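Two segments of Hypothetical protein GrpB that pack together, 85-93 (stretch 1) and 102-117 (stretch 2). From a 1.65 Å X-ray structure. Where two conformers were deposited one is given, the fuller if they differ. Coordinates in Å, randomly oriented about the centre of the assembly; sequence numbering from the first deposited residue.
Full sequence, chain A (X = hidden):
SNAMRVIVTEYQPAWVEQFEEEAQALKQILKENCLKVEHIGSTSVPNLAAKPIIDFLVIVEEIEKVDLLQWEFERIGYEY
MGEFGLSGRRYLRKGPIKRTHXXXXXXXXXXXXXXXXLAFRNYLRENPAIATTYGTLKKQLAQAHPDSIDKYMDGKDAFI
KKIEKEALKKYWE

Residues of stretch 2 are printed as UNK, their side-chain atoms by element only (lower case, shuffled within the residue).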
ATOM      1  N   GLY A  85       0.197 -21.581  -4.586  1.00 28.43           N
ATOM      2  CA  GLY A  85      -1.173 -21.188  -4.792  1.00 28.75           C
ATOM      3  C   GLY A  85      -1.430 -19.681  -4.829  1.00 30.04           C
ATOM      4  O   GLY A  85      -2.554 -19.292  -5.110  1.00 30.87           O
ATOM      5  N   LEU A  86      -0.429 -18.837  -4.545  1.00 29.66           N
ATOM      6  CA  LEU A  86      -0.626 -17.385  -4.629  0.50 29.96           C
ATOM      7  C   LEU A  86       0.304 -16.740  -5.647  1.00 30.32           C
ATOM      8  O   LEU A  86       1.523 -16.823  -5.542  1.00 29.60           O
ATOM      9  CB  LEU A  86      -0.480 -16.692  -3.266  0.50 30.01           C
ATOM     10  CG  LEU A  86      -1.380 -17.089  -2.090  0.50 29.54           C
ATOM     11  CD1 LEU A  86      -1.057 -16.234  -0.864  0.50 30.55           C
ATOM     12  CD2 LEU A  86      -2.868 -17.002  -2.442  0.50 30.25           C
ATOM     13  N   SER A  87      -0.298 -16.078  -6.642  1.00 31.49           N
ATOM     14  CA  SER A  87       0.448 -15.484  -7.752  1.00 31.95           C
ATOM     15  C   SER A  87       1.485 -14.479  -7.266  1.00 30.95           C
ATOM     16  O   SER A  87       1.172 -13.590  -6.458  1.00 31.88           O
ATOM     17  CB  SER A  87      -0.518 -14.817  -8.757  1.00 33.28           C
ATOM     18  OG  SER A  87       0.181 -14.506  -9.954  1.00 37.53           O
ATOM     19  N   GLY A  88       2.726 -14.634  -7.716  1.00 29.78           N
ATOM     20  CA  GLY A  88       3.780 -13.698  -7.318  1.00 29.40           C
ATOM     21  C   GLY A  88       4.461 -13.951  -5.989  1.00 27.94           C
ATOM     22  O   GLY A  88       5.438 -13.286  -5.682  1.00 28.71           O
ATOM     23  N   ARG A  89       3.994 -14.929  -5.214  1.00 26.52           N
ATOM     24  CA  ARG A  89       4.630 -15.229  -3.932  1.00 26.24           C
ATOM     25  C   ARG A  89       5.773 -16.225  -4.113  1.00 25.03           C
ATOM     26  O   ARG A  89       5.753 -17.033  -5.068  1.00 24.74           O
ATOM     27  CB  ARG A  89       3.595 -15.800  -2.950  1.00 26.81           C
ATOM     28  CG  ARG A  89       4.186 -16.089  -1.553  1.00 26.84           C
ATOM     29  CD  ARG A  89       3.078 -16.496  -0.574  1.00 27.67           C
ATOM     30  NE  ARG A  89       2.399 -17.749  -0.985  1.00 27.55           N
ATOM     31  CZ  ARG A  89       1.572 -18.424  -0.179  1.00 31.88           C
ATOM     32  NH1 ARG A  89       1.330 -17.965   1.058  1.00 29.32           N
ATOM     33  NH2 ARG A  89       0.969 -19.540  -0.583  1.00 29.62           N
ATOM     34  N   ARG A  90       6.778 -16.140  -3.244  1.00 25.07           N
ATOM     35  CA  ARG A  90       7.595 -17.328  -2.922  1.00 24.71           C
ATOM     36  C   ARG A  90       7.408 -17.641  -1.459  1.00 25.62           C
ATOM     37  O   ARG A  90       7.660 -16.787  -0.609  1.00 26.05           O
ATOM     38  CB  ARG A  90       9.072 -17.133  -3.272  1.00 25.07           C
ATOM     39  CG  ARG A  90       9.294 -16.904  -4.773  1.00 24.00           C
ATOM     40  CD  ARG A  90       8.854 -18.121  -5.629  1.00 24.68           C
ATOM     41  NE  ARG A  90       9.225 -17.928  -7.035  1.00 24.66           N
ATOM     42  CZ  ARG A  90       8.493 -17.267  -7.929  1.00 24.93           C
ATOM     43  NH1 ARG A  90       7.307 -16.764  -7.587  1.00 23.50           N
ATOM     44  NH2 ARG A  90       8.946 -17.134  -9.204  1.00 25.48           N
ATOM     45  N   TYR A  91       7.019 -18.876  -1.161  1.00 24.32           N
ATOM     46  CA  TYR A  91       6.650 -19.242   0.184  1.00 24.78           C
ATOM     47  C   TYR A  91       7.694 -20.254   0.684  1.00 24.90           C
ATOM     48  O   TYR A  91       8.066 -21.173  -0.062  1.00 24.91           O
ATOM     49  CB  TYR A  91       5.262 -19.886   0.148  1.00 26.48           C
ATOM     50  CG  TYR A  91       4.742 -20.379   1.484  1.00 28.31           C
ATOM     51  CD1 TYR A  91       4.520 -19.490   2.532  1.00 31.38           C
ATOM     52  CD2 TYR A  91       4.408 -21.726   1.671  1.00 30.38           C
ATOM     53  CE1 TYR A  91       3.992 -19.945   3.771  1.00 35.03           C
ATOM     54  CE2 TYR A  91       3.882 -22.187   2.906  1.00 31.21           C
ATOM     55  CZ  TYR A  91       3.704 -21.279   3.938  1.00 33.40           C
ATOM     56  OH  TYR A  91       3.197 -21.749   5.145  1.00 35.09           O
ATOM     57  N   LEU A  92       8.156 -20.057   1.910  1.00 23.61           N
ATOM     58  CA  LEU A  92       9.096 -20.987   2.557  1.00 22.50           C
ATOM     59  C   LEU A  92       8.491 -21.441   3.868  1.00 22.91           C
ATOM     60  O   LEU A  92       7.886 -20.652   4.584  1.00 23.37           O
ATOM     61  CB  LEU A  92      10.435 -20.308   2.892  1.00 23.46           C
ATOM     62  CG  LEU A  92      11.151 -19.403   1.880  1.00 24.99           C
ATOM     63  CD1 LEU A  92      12.401 -18.810   2.512  1.00 26.54           C
ATOM     64  CD2 LEU A  92      11.506 -20.188   0.679  1.00 25.54           C
ATOM     65  N   ARG A  93       8.698 -22.704   4.204  1.00 23.56           N
ATOM     66  CA  ARG A  93       8.287 -23.200   5.512  1.00 23.81           C
ATOM     67  C   ARG A  93       9.356 -24.081   6.088  1.00 24.70           C
ATOM     68  O   ARG A  93      10.063 -24.816   5.367  1.00 24.53           O
ATOM     69  CB  ARG A  93       6.947 -23.966   5.419  1.00 24.56           C
ATOM     70  CG  ARG A  93       7.018 -25.212   4.594  1.00 23.21           C
ATOM     71  CD  ARG A  93       5.593 -25.780   4.361  1.00 24.33           C
ATOM     72  NE  ARG A  93       5.731 -27.060   3.707  1.00 27.67           N
ATOM     73  CZ  ARG A  93       4.724 -27.717   3.138  1.00 30.46           C
ATOM     74  NH1 ARG A  93       3.506 -27.184   3.158  1.00 31.51           N
ATOM     75  NH2 ARG A  93       4.963 -28.877   2.548  1.00 31.10           N
ATOM     76  N   UNK A 102       7.291 -19.425   8.810  1.00 23.64           N
ATOM     77  CA  UNK A 102       6.618 -19.323   7.491  1.00 23.74           C
ATOM     78  C   UNK A 102       7.101 -18.001   6.883  1.00 24.13           C
ATOM     79  O   UNK A 102       7.045 -16.955   7.550  1.00 24.27           O
ATOM     80  n   UNK A 102       3.977 -22.666   8.328  1.00 31.29           N
ATOM     81  c   UNK A 102       4.991 -21.821   7.928  1.00 29.93           C
ATOM     82  c   UNK A 102       5.121 -19.252   7.634  1.00 23.38           C
ATOM     83  c   UNK A 102       4.494 -20.564   7.968  1.00 28.68           C
ATOM     84  n   UNK A 102       3.197 -20.671   8.416  1.00 31.34           N
ATOM     85  c   UNK A 102       2.911 -21.944   8.617  1.00 29.06           C
ATOM     86  N   UNK A 103       7.659 -18.073   5.682  1.00 23.78           N
ATOM     87  CA  UNK A 103       8.216 -16.877   5.038  1.00 24.03           C
ATOM     88  C   UNK A 103       7.433 -16.582   3.786  1.00 24.54           C
ATOM     89  O   UNK A 103       7.288 -17.452   2.922  1.00 23.47           O
ATOM     90  c   UNK A 103      10.505 -17.487   5.962  1.00 25.37           C
ATOM     91  c   UNK A 103      10.332 -15.841   4.065  1.00 25.66           C
ATOM     92  c   UNK A 103       9.727 -17.099   4.702  1.00 24.76           C
ATOM     93  N   UNK A 104       6.922 -15.351   3.683  1.00 23.84           N
ATOM     94  CA  UNK A 104       6.018 -14.978   2.592  1.00 24.11           C
ATOM     95  C   UNK A 104       6.775 -13.903   1.819  1.00 24.01           C
ATOM     96  O   UNK A 104       6.947 -12.786   2.336  1.00 24.10           O
ATOM     97  n   UNK A 104       2.961 -15.980   3.928  1.00 30.90           N
ATOM     98  c   UNK A 104       2.578 -16.593   5.037  1.00 29.09           C
ATOM     99  c   UNK A 104       4.048 -15.179   4.203  1.00 25.59           C
ATOM    100  n   UNK A 104       3.390 -16.237   6.015  1.00 27.86           N
ATOM    101  c   UNK A 104       4.731 -14.349   3.154  1.00 24.91           C
ATOM    102  c   UNK A 104       4.325 -15.356   5.515  1.00 28.31           C
ATOM    103  N   UNK A 105       7.279 -14.259   0.640  1.00 23.57           N
ATOM    104  CA  UNK A 105       8.121 -13.338  -0.123  1.00 24.58           C
ATOM    105  C   UNK A 105       7.285 -12.784  -1.282  1.00 24.84           C
ATOM    106  O   UNK A 105       6.664 -13.538  -2.029  1.00 25.69           O
ATOM    107  c   UNK A 105      10.316 -12.997  -1.306  1.00 24.49           C
ATOM    108  c   UNK A 105       9.392 -14.022  -0.661  1.00 23.95           C
ATOM    109  c   UNK A 105      10.157 -14.730   0.472  1.00 23.33           C
ATOM    110  c   UNK A 105      11.353 -15.617  -0.034  1.00 25.04           C
ATOM    111  N   UNK A 106       7.278 -11.454  -1.432  1.00 23.30           N
ATOM    112  CA  UNK A 106       6.566 -10.844  -2.556  1.00 23.65           C
ATOM    113  C   UNK A 106       7.426  -9.768  -3.224  1.00 22.59           C
ATOM    114  O   UNK A 106       8.283  -9.164  -2.588  1.00 22.96           O
ATOM    115  c   UNK A 106       5.295 -10.145  -2.092  1.00 24.26           C
ATOM    116  c   UNK A 106       2.303 -12.538  -0.111  1.00 28.70           C
ATOM    117  c   UNK A 106       3.304 -11.720  -2.180  1.00 26.37           C
ATOM    118  c   UNK A 106       4.196 -11.099  -0.041  1.00 26.22           C
ATOM    119  c   UNK A 106       3.234 -11.861   0.613  1.00 28.99           C
ATOM    120  c   UNK A 106       2.295 -12.497  -1.508  1.00 28.45           C
ATOM    121  o   UNK A 106       1.332 -13.236   0.622  1.00 31.72           O
ATOM    122  c   UNK A 106       4.257 -11.034  -1.428  1.00 25.19           C
ATOM    123  N   UNK A 107       7.168  -9.533  -4.502  1.00 22.68           N
ATOM    124  CA  UNK A 107       7.796  -8.413  -5.191  1.00 22.02           C
ATOM    125  C   UNK A 107       7.183  -7.086  -4.711  1.00 22.05           C
ATOM    126  O   UNK A 107       6.000  -7.034  -4.348  1.00 22.56           O
ATOM    127  n   UNK A 107       7.745  -7.653  -9.772  1.00 25.89           N
ATOM    128  o   UNK A 107       9.400  -9.083  -9.275  1.00 24.21           O
ATOM    129  c   UNK A 107       8.615  -8.196  -8.938  1.00 25.18           C
ATOM    130  c   UNK A 107       8.562  -7.708  -7.501  1.00 23.89           C
ATOM    131  c   UNK A 107       7.589  -8.539  -6.695  1.00 22.64           C
ATOM    132  N   UNK A 108       7.989  -6.026  -4.715  1.00 22.47           N
ATOM    133  CA  UNK A 108       7.580  -4.716  -4.213  1.00 21.67           C
ATOM    134  C   UNK A 108       6.251  -4.152  -4.806  1.00 22.14           C
ATOM    135  O   UNK A 108       5.624  -3.262  -4.214  1.00 22.97           O
ATOM    136  c   UNK A 108       8.785  -2.665  -8.691  1.00 20.43           C
ATOM    137  c   UNK A 108       8.674  -3.678  -4.522  1.00 21.93           C
ATOM    138  c   UNK A 108       8.081  -2.161  -6.435  1.00 22.18           C
ATOM    139  c   UNK A 108       9.440  -3.827  -8.218  1.00 20.92           C
ATOM    140  c   UNK A 108       8.727  -3.309  -5.965  1.00 22.02           C
ATOM    141  c   UNK A 108       9.394  -4.136  -6.869  1.00 21.73           C
ATOM    142  c   UNK A 108       8.106  -1.836  -7.791  1.00 19.54           C
ATOM    143  N   UNK A 109       5.883  -4.617  -6.005  1.00 23.03           N
ATOM    144  CA  UNK A 109       4.681  -4.102  -6.667  1.00 23.91           C
ATOM    145  C   UNK A 109       3.429  -4.926  -6.421  1.00 24.59           C
ATOM    146  O   UNK A 109       2.349  -4.584  -6.919  1.00 25.03           O
ATOM    147  c   UNK A 109       5.454  -5.041  -8.893  1.00 26.44           C
ATOM    148  o   UNK A 109       5.735  -4.852 -10.097  1.00 32.08           O
ATOM    149  o   UNK A 109       5.638  -6.129  -8.302  1.00 26.93           O
ATOM    150  c   UNK A 109       4.902  -3.846  -8.156  1.00 24.17           C
ATOM    151  N   UNK A 110       3.549  -5.949  -5.571  1.00 24.23           N
ATOM    152  CA  UNK A 110       2.365  -6.680  -5.142  1.00 24.41           C
ATOM    153  C   UNK A 110       1.750  -5.999  -3.937  1.00 24.07           C
ATOM    154  O   UNK A 110       1.760  -6.521  -2.815  1.00 24.35           O
ATOM    155  o   UNK A 110       0.374  -8.587  -4.496  1.00 28.27           O
ATOM    156  c   UNK A 110       2.734  -8.128  -4.843  1.00 25.13           C
ATOM    157  n   UNK A 110       1.718 -10.310  -5.099  1.00 28.86           N
ATOM    158  c   UNK A 110       1.503  -9.033  -4.811  1.00 28.42           C
ATOM    159  N   UNK A 111       1.234  -4.796  -4.166  1.00 22.20           N
ATOM    160  CA  UNK A 111       0.738  -3.970  -3.048  1.00 23.42           C
ATOM    161  C   UNK A 111      -0.439  -4.609  -2.327  1.00 24.02           C
ATOM    162  O   UNK A 111      -0.592  -4.422  -1.121  1.00 22.56           O
ATOM    163  c   UNK A 111       0.375  -2.568  -3.498  1.00 24.25           C
ATOM    164  c   UNK A 111       1.606  -1.906  -4.178  1.00 22.64           C
ATOM    165  o   UNK A 111      -0.727  -2.613  -4.429  1.00 24.08           O
ATOM    166  N   UNK A 112      -1.291  -5.347  -3.051  1.00 24.22           N
ATOM    167  CA  UNK A 112      -2.473  -5.944  -2.408  0.50 24.68           C
ATOM    168  C   UNK A 112      -2.070  -6.916  -1.301  1.00 24.27           C
ATOM    169  O   UNK A 112      -2.625  -6.865  -0.200  1.00 24.12           O
ATOM    170  n   UNK A 112      -6.199  -5.346  -4.927  0.50 33.25           N
ATOM    171  c   UNK A 112      -3.850  -5.789  -4.581  0.50 26.71           C
ATOM    172  c   UNK A 112      -3.360  -6.664  -3.435  0.50 25.10           C
ATOM    173  c   UNK A 112      -5.102  -5.019  -4.248  0.50 30.71           C
ATOM    174  o   UNK A 112      -5.086  -4.131  -3.407  0.50 31.75           O
ATOM    175  N   UNK A 113      -1.108  -7.797  -1.595  1.00 24.05           N
ATOM    176  CA  UNK A 113      -0.705  -8.815  -0.598  1.00 24.26           C
ATOM    177  C   UNK A 113       0.119  -8.184   0.483  1.00 23.83           C
ATOM    178  O   UNK A 113      -0.041  -8.497   1.663  1.00 24.25           O
ATOM    179  c   UNK A 113      -1.720 -11.633  -0.914  1.00 30.84           C
ATOM    180  o   UNK A 113      -1.124 -12.427  -0.135  1.00 31.87           O
ATOM    181  o   UNK A 113      -2.930 -11.419  -0.847  1.00 32.16           O
ATOM    182  c   UNK A 113       0.072  -9.919  -1.287  1.00 25.26           C
ATOM    183  c   UNK A 113      -0.900 -10.877  -1.978  1.00 25.20           C
ATOM    184  N   UNK A 114       1.021  -7.281   0.079  1.00 23.62           N
ATOM    185  CA  UNK A 114       1.874  -6.660   1.104  1.00 22.87           C
ATOM    186  C   UNK A 114       1.039  -5.894   2.120  1.00 23.73           C
ATOM    187  O   UNK A 114       1.193  -6.064   3.331  1.00 22.15           O
ATOM    188  c   UNK A 114       3.725  -4.969   1.557  1.00 22.51           C
ATOM    189  c   UNK A 114       3.906  -6.625  -0.404  1.00 22.07           C
ATOM    190  c   UNK A 114       4.803  -5.806  -1.385  1.00 23.68           C
ATOM    191  c   UNK A 114       2.959  -5.754   0.460  1.00 22.14           C
ATOM    192  N   UNK A 115       0.141  -5.040   1.626  1.00 22.42           N
ATOM    193  CA  UNK A 115      -0.758  -4.303   2.556  1.00 22.37           C
ATOM    194  C   UNK A 115      -1.742  -5.180   3.294  1.00 22.27           C
ATOM    195  O   UNK A 115      -2.079  -4.872   4.433  1.00 23.29           O
ATOM    196  c   UNK A 115      -1.428  -0.802   1.045  1.00 24.53           C
ATOM    197  c   UNK A 115      -1.485  -3.128   1.878  1.00 23.32           C
ATOM    198  c   UNK A 115       0.343  -1.470   2.674  1.00 24.73           C
ATOM    199  c   UNK A 115      -0.561  -1.971   1.500  1.00 23.15           C
ATOM    200  N   UNK A 116      -2.184  -6.286   2.689  1.00 22.94           N
ATOM    201  CA  UNK A 116      -3.116  -7.183   3.394  1.00 23.36           C
ATOM    202  C   UNK A 116      -2.473  -7.574   4.723  1.00 23.81           C
ATOM    203  O   UNK A 116      -3.099  -7.477   5.780  1.00 24.54           O
ATOM    204  c   UNK A 116      -3.488 -12.472   2.652  1.00 28.73           C
ATOM    205  c   UNK A 116      -3.402  -8.434   2.586  1.00 22.85           C
ATOM    206  n   UNK A 116      -2.558 -13.270   2.114  1.00 29.70           N
ATOM    207  n   UNK A 116      -3.873 -11.388   1.986  1.00 26.15           N
ATOM    208  c   UNK A 116      -4.330  -9.389   3.391  1.00 23.98           C
ATOM    209  n   UNK A 116      -3.998 -12.742   3.875  1.00 29.23           N
ATOM    210  c   UNK A 116      -4.898 -10.457   2.443  1.00 25.28           C
ATOM    211  N   UNK A 117      -1.198  -7.987   4.657  1.00 23.71           N
ATOM    212  CA  UNK A 117      -0.492  -8.417   5.860  1.00 24.02           C
ATOM    213  C   UNK A 117      -0.173  -7.260   6.788  1.00 23.90           C
ATOM    214  O   UNK A 117      -0.422  -7.364   7.981  1.00 23.69           O
ATOM    215  n   UNK A 117       0.541 -12.093   3.328  1.00 28.21           N
ATOM    216  n   UNK A 117      -0.047 -11.484   5.304  1.00 28.00           N
ATOM    217  c   UNK A 117       0.982 -10.797   3.498  1.00 26.35           C
ATOM    218  c   UNK A 117      -0.056 -12.490   4.441  1.00 27.70           C
ATOM    219  c   UNK A 117       0.820  -9.123   5.484  1.00 24.26           C
ATOM    220  c   UNK A 117       0.612 -10.407   4.743  1.00 25.59           C
TER
HETATM  221  O   HOH W   1       4.813 -10.573  -5.803  1.00 21.90           O
HETATM  222  O   HOH W   2       1.146 -15.374   1.964  1.00 25.76           O

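Position 102 carries one carbon and then a five-membered ring of three carbons and two nitrogens. The hydroxyl of Tyr-91 lies over one face of this ring, its OH 3.3 Å from a ring carbon of 102. This is His-102, whose flat ring accommodates that approach well. Position 103 has three carbons, a first one carrying two more; its CB lies 3.8 Å from Leu-92 CB in a buried apolar contact. It is Val-103, and branching at CB suits an extended strand.

Position 104 again shows one carbon and a five-membered ring with two nitrogens. A ring carbon of 104 lies obliquely beside Tyr-91, 3.9 Å from Tyr-91 CE1. This is His-104; an imidazole suits the place because its ND1 meets, at 2.7 Å, a water that accepts from Arg-89 NH1 at 2.8 Å. Position 105 has four carbons, forked at the first, and the end carbon of its two-carbon arm lies 4.2 Å from Leu-92 CD1. It is Ile-105, buried and wholly apolar beside that leucine.

At position 106 one carbon leads to a six-carbon ring bearing an oxygen, and Arg-89 CG lies over one face of the ring. This is Tyr-106: its ring takes the aliphatic carbon, while its OH lies 2.5 Å from the water that Arg-89 meets and also near positions 113 and 117. Position 107 has three carbons, the third carrying one oxygen and one nitrogen. This is Gln-107, whose CA-to-CB bond points sideways to stretch 1; its backbone N donates to a second water, which in turn donates to Gly-88 O.

Position 108, one carbon and a bare six-carbon ring, is Phe-108, apolar as its burial favours but out of reach of stretch 1. Position 109 has two carbons, the second with two oxygens: Asp-109, whose carboxylate OD1 accepts from Gln-107 NE2 at 3.0 Å. Position 110 has two carbons, the second with an oxygen and a nitrogen, and the nitrogen lies 3.6 Å from Ser-87 O. It is Asn-110, the helix N-cap; its OD1 accepts a weak bond from the backbone N of residue 113.

Position 111, one carbon carrying an oxygen and a carbon, is Thr-111, its hydroxyl bonded elsewhere in the structure; 112, three carbons ending in one oxygen and one nitrogen, is Gln-112, polar and exposed. Neither touches stretch 1. Position 113 has three carbons and two terminal oxygens, one 3.9 Å from Leu-86 CD1: Glu-113, whose carboxylate pairs with position 116. Positions 114 and 115 each have four carbons, forked at the first and second respectively: apolar, buried Ile-114 and Leu-115. Position 116, three carbons, a nitrogen and a carbon with two nitrogens, one 4.5 Å from Leu-86 CD1, is Arg-116, salt-bridged to Glu-113. Position 117, an imidazole on one carbon, is His-117, whose ring nitrogen hydrogen-bonds Tyr-106.

The contact rests on antiparallel pairing. Arg-90 and Ile-105 exchange two backbone hydrogen bonds, as do Leu-92 and Val-103. Their side chains share one face, whereas Tyr-91, His-102 and His-104 occupy the other, and the waters bridge polar groups where direct bonds are absent.

Stretch 2, residues 102-117: HVHIYQFDNTQEILRH
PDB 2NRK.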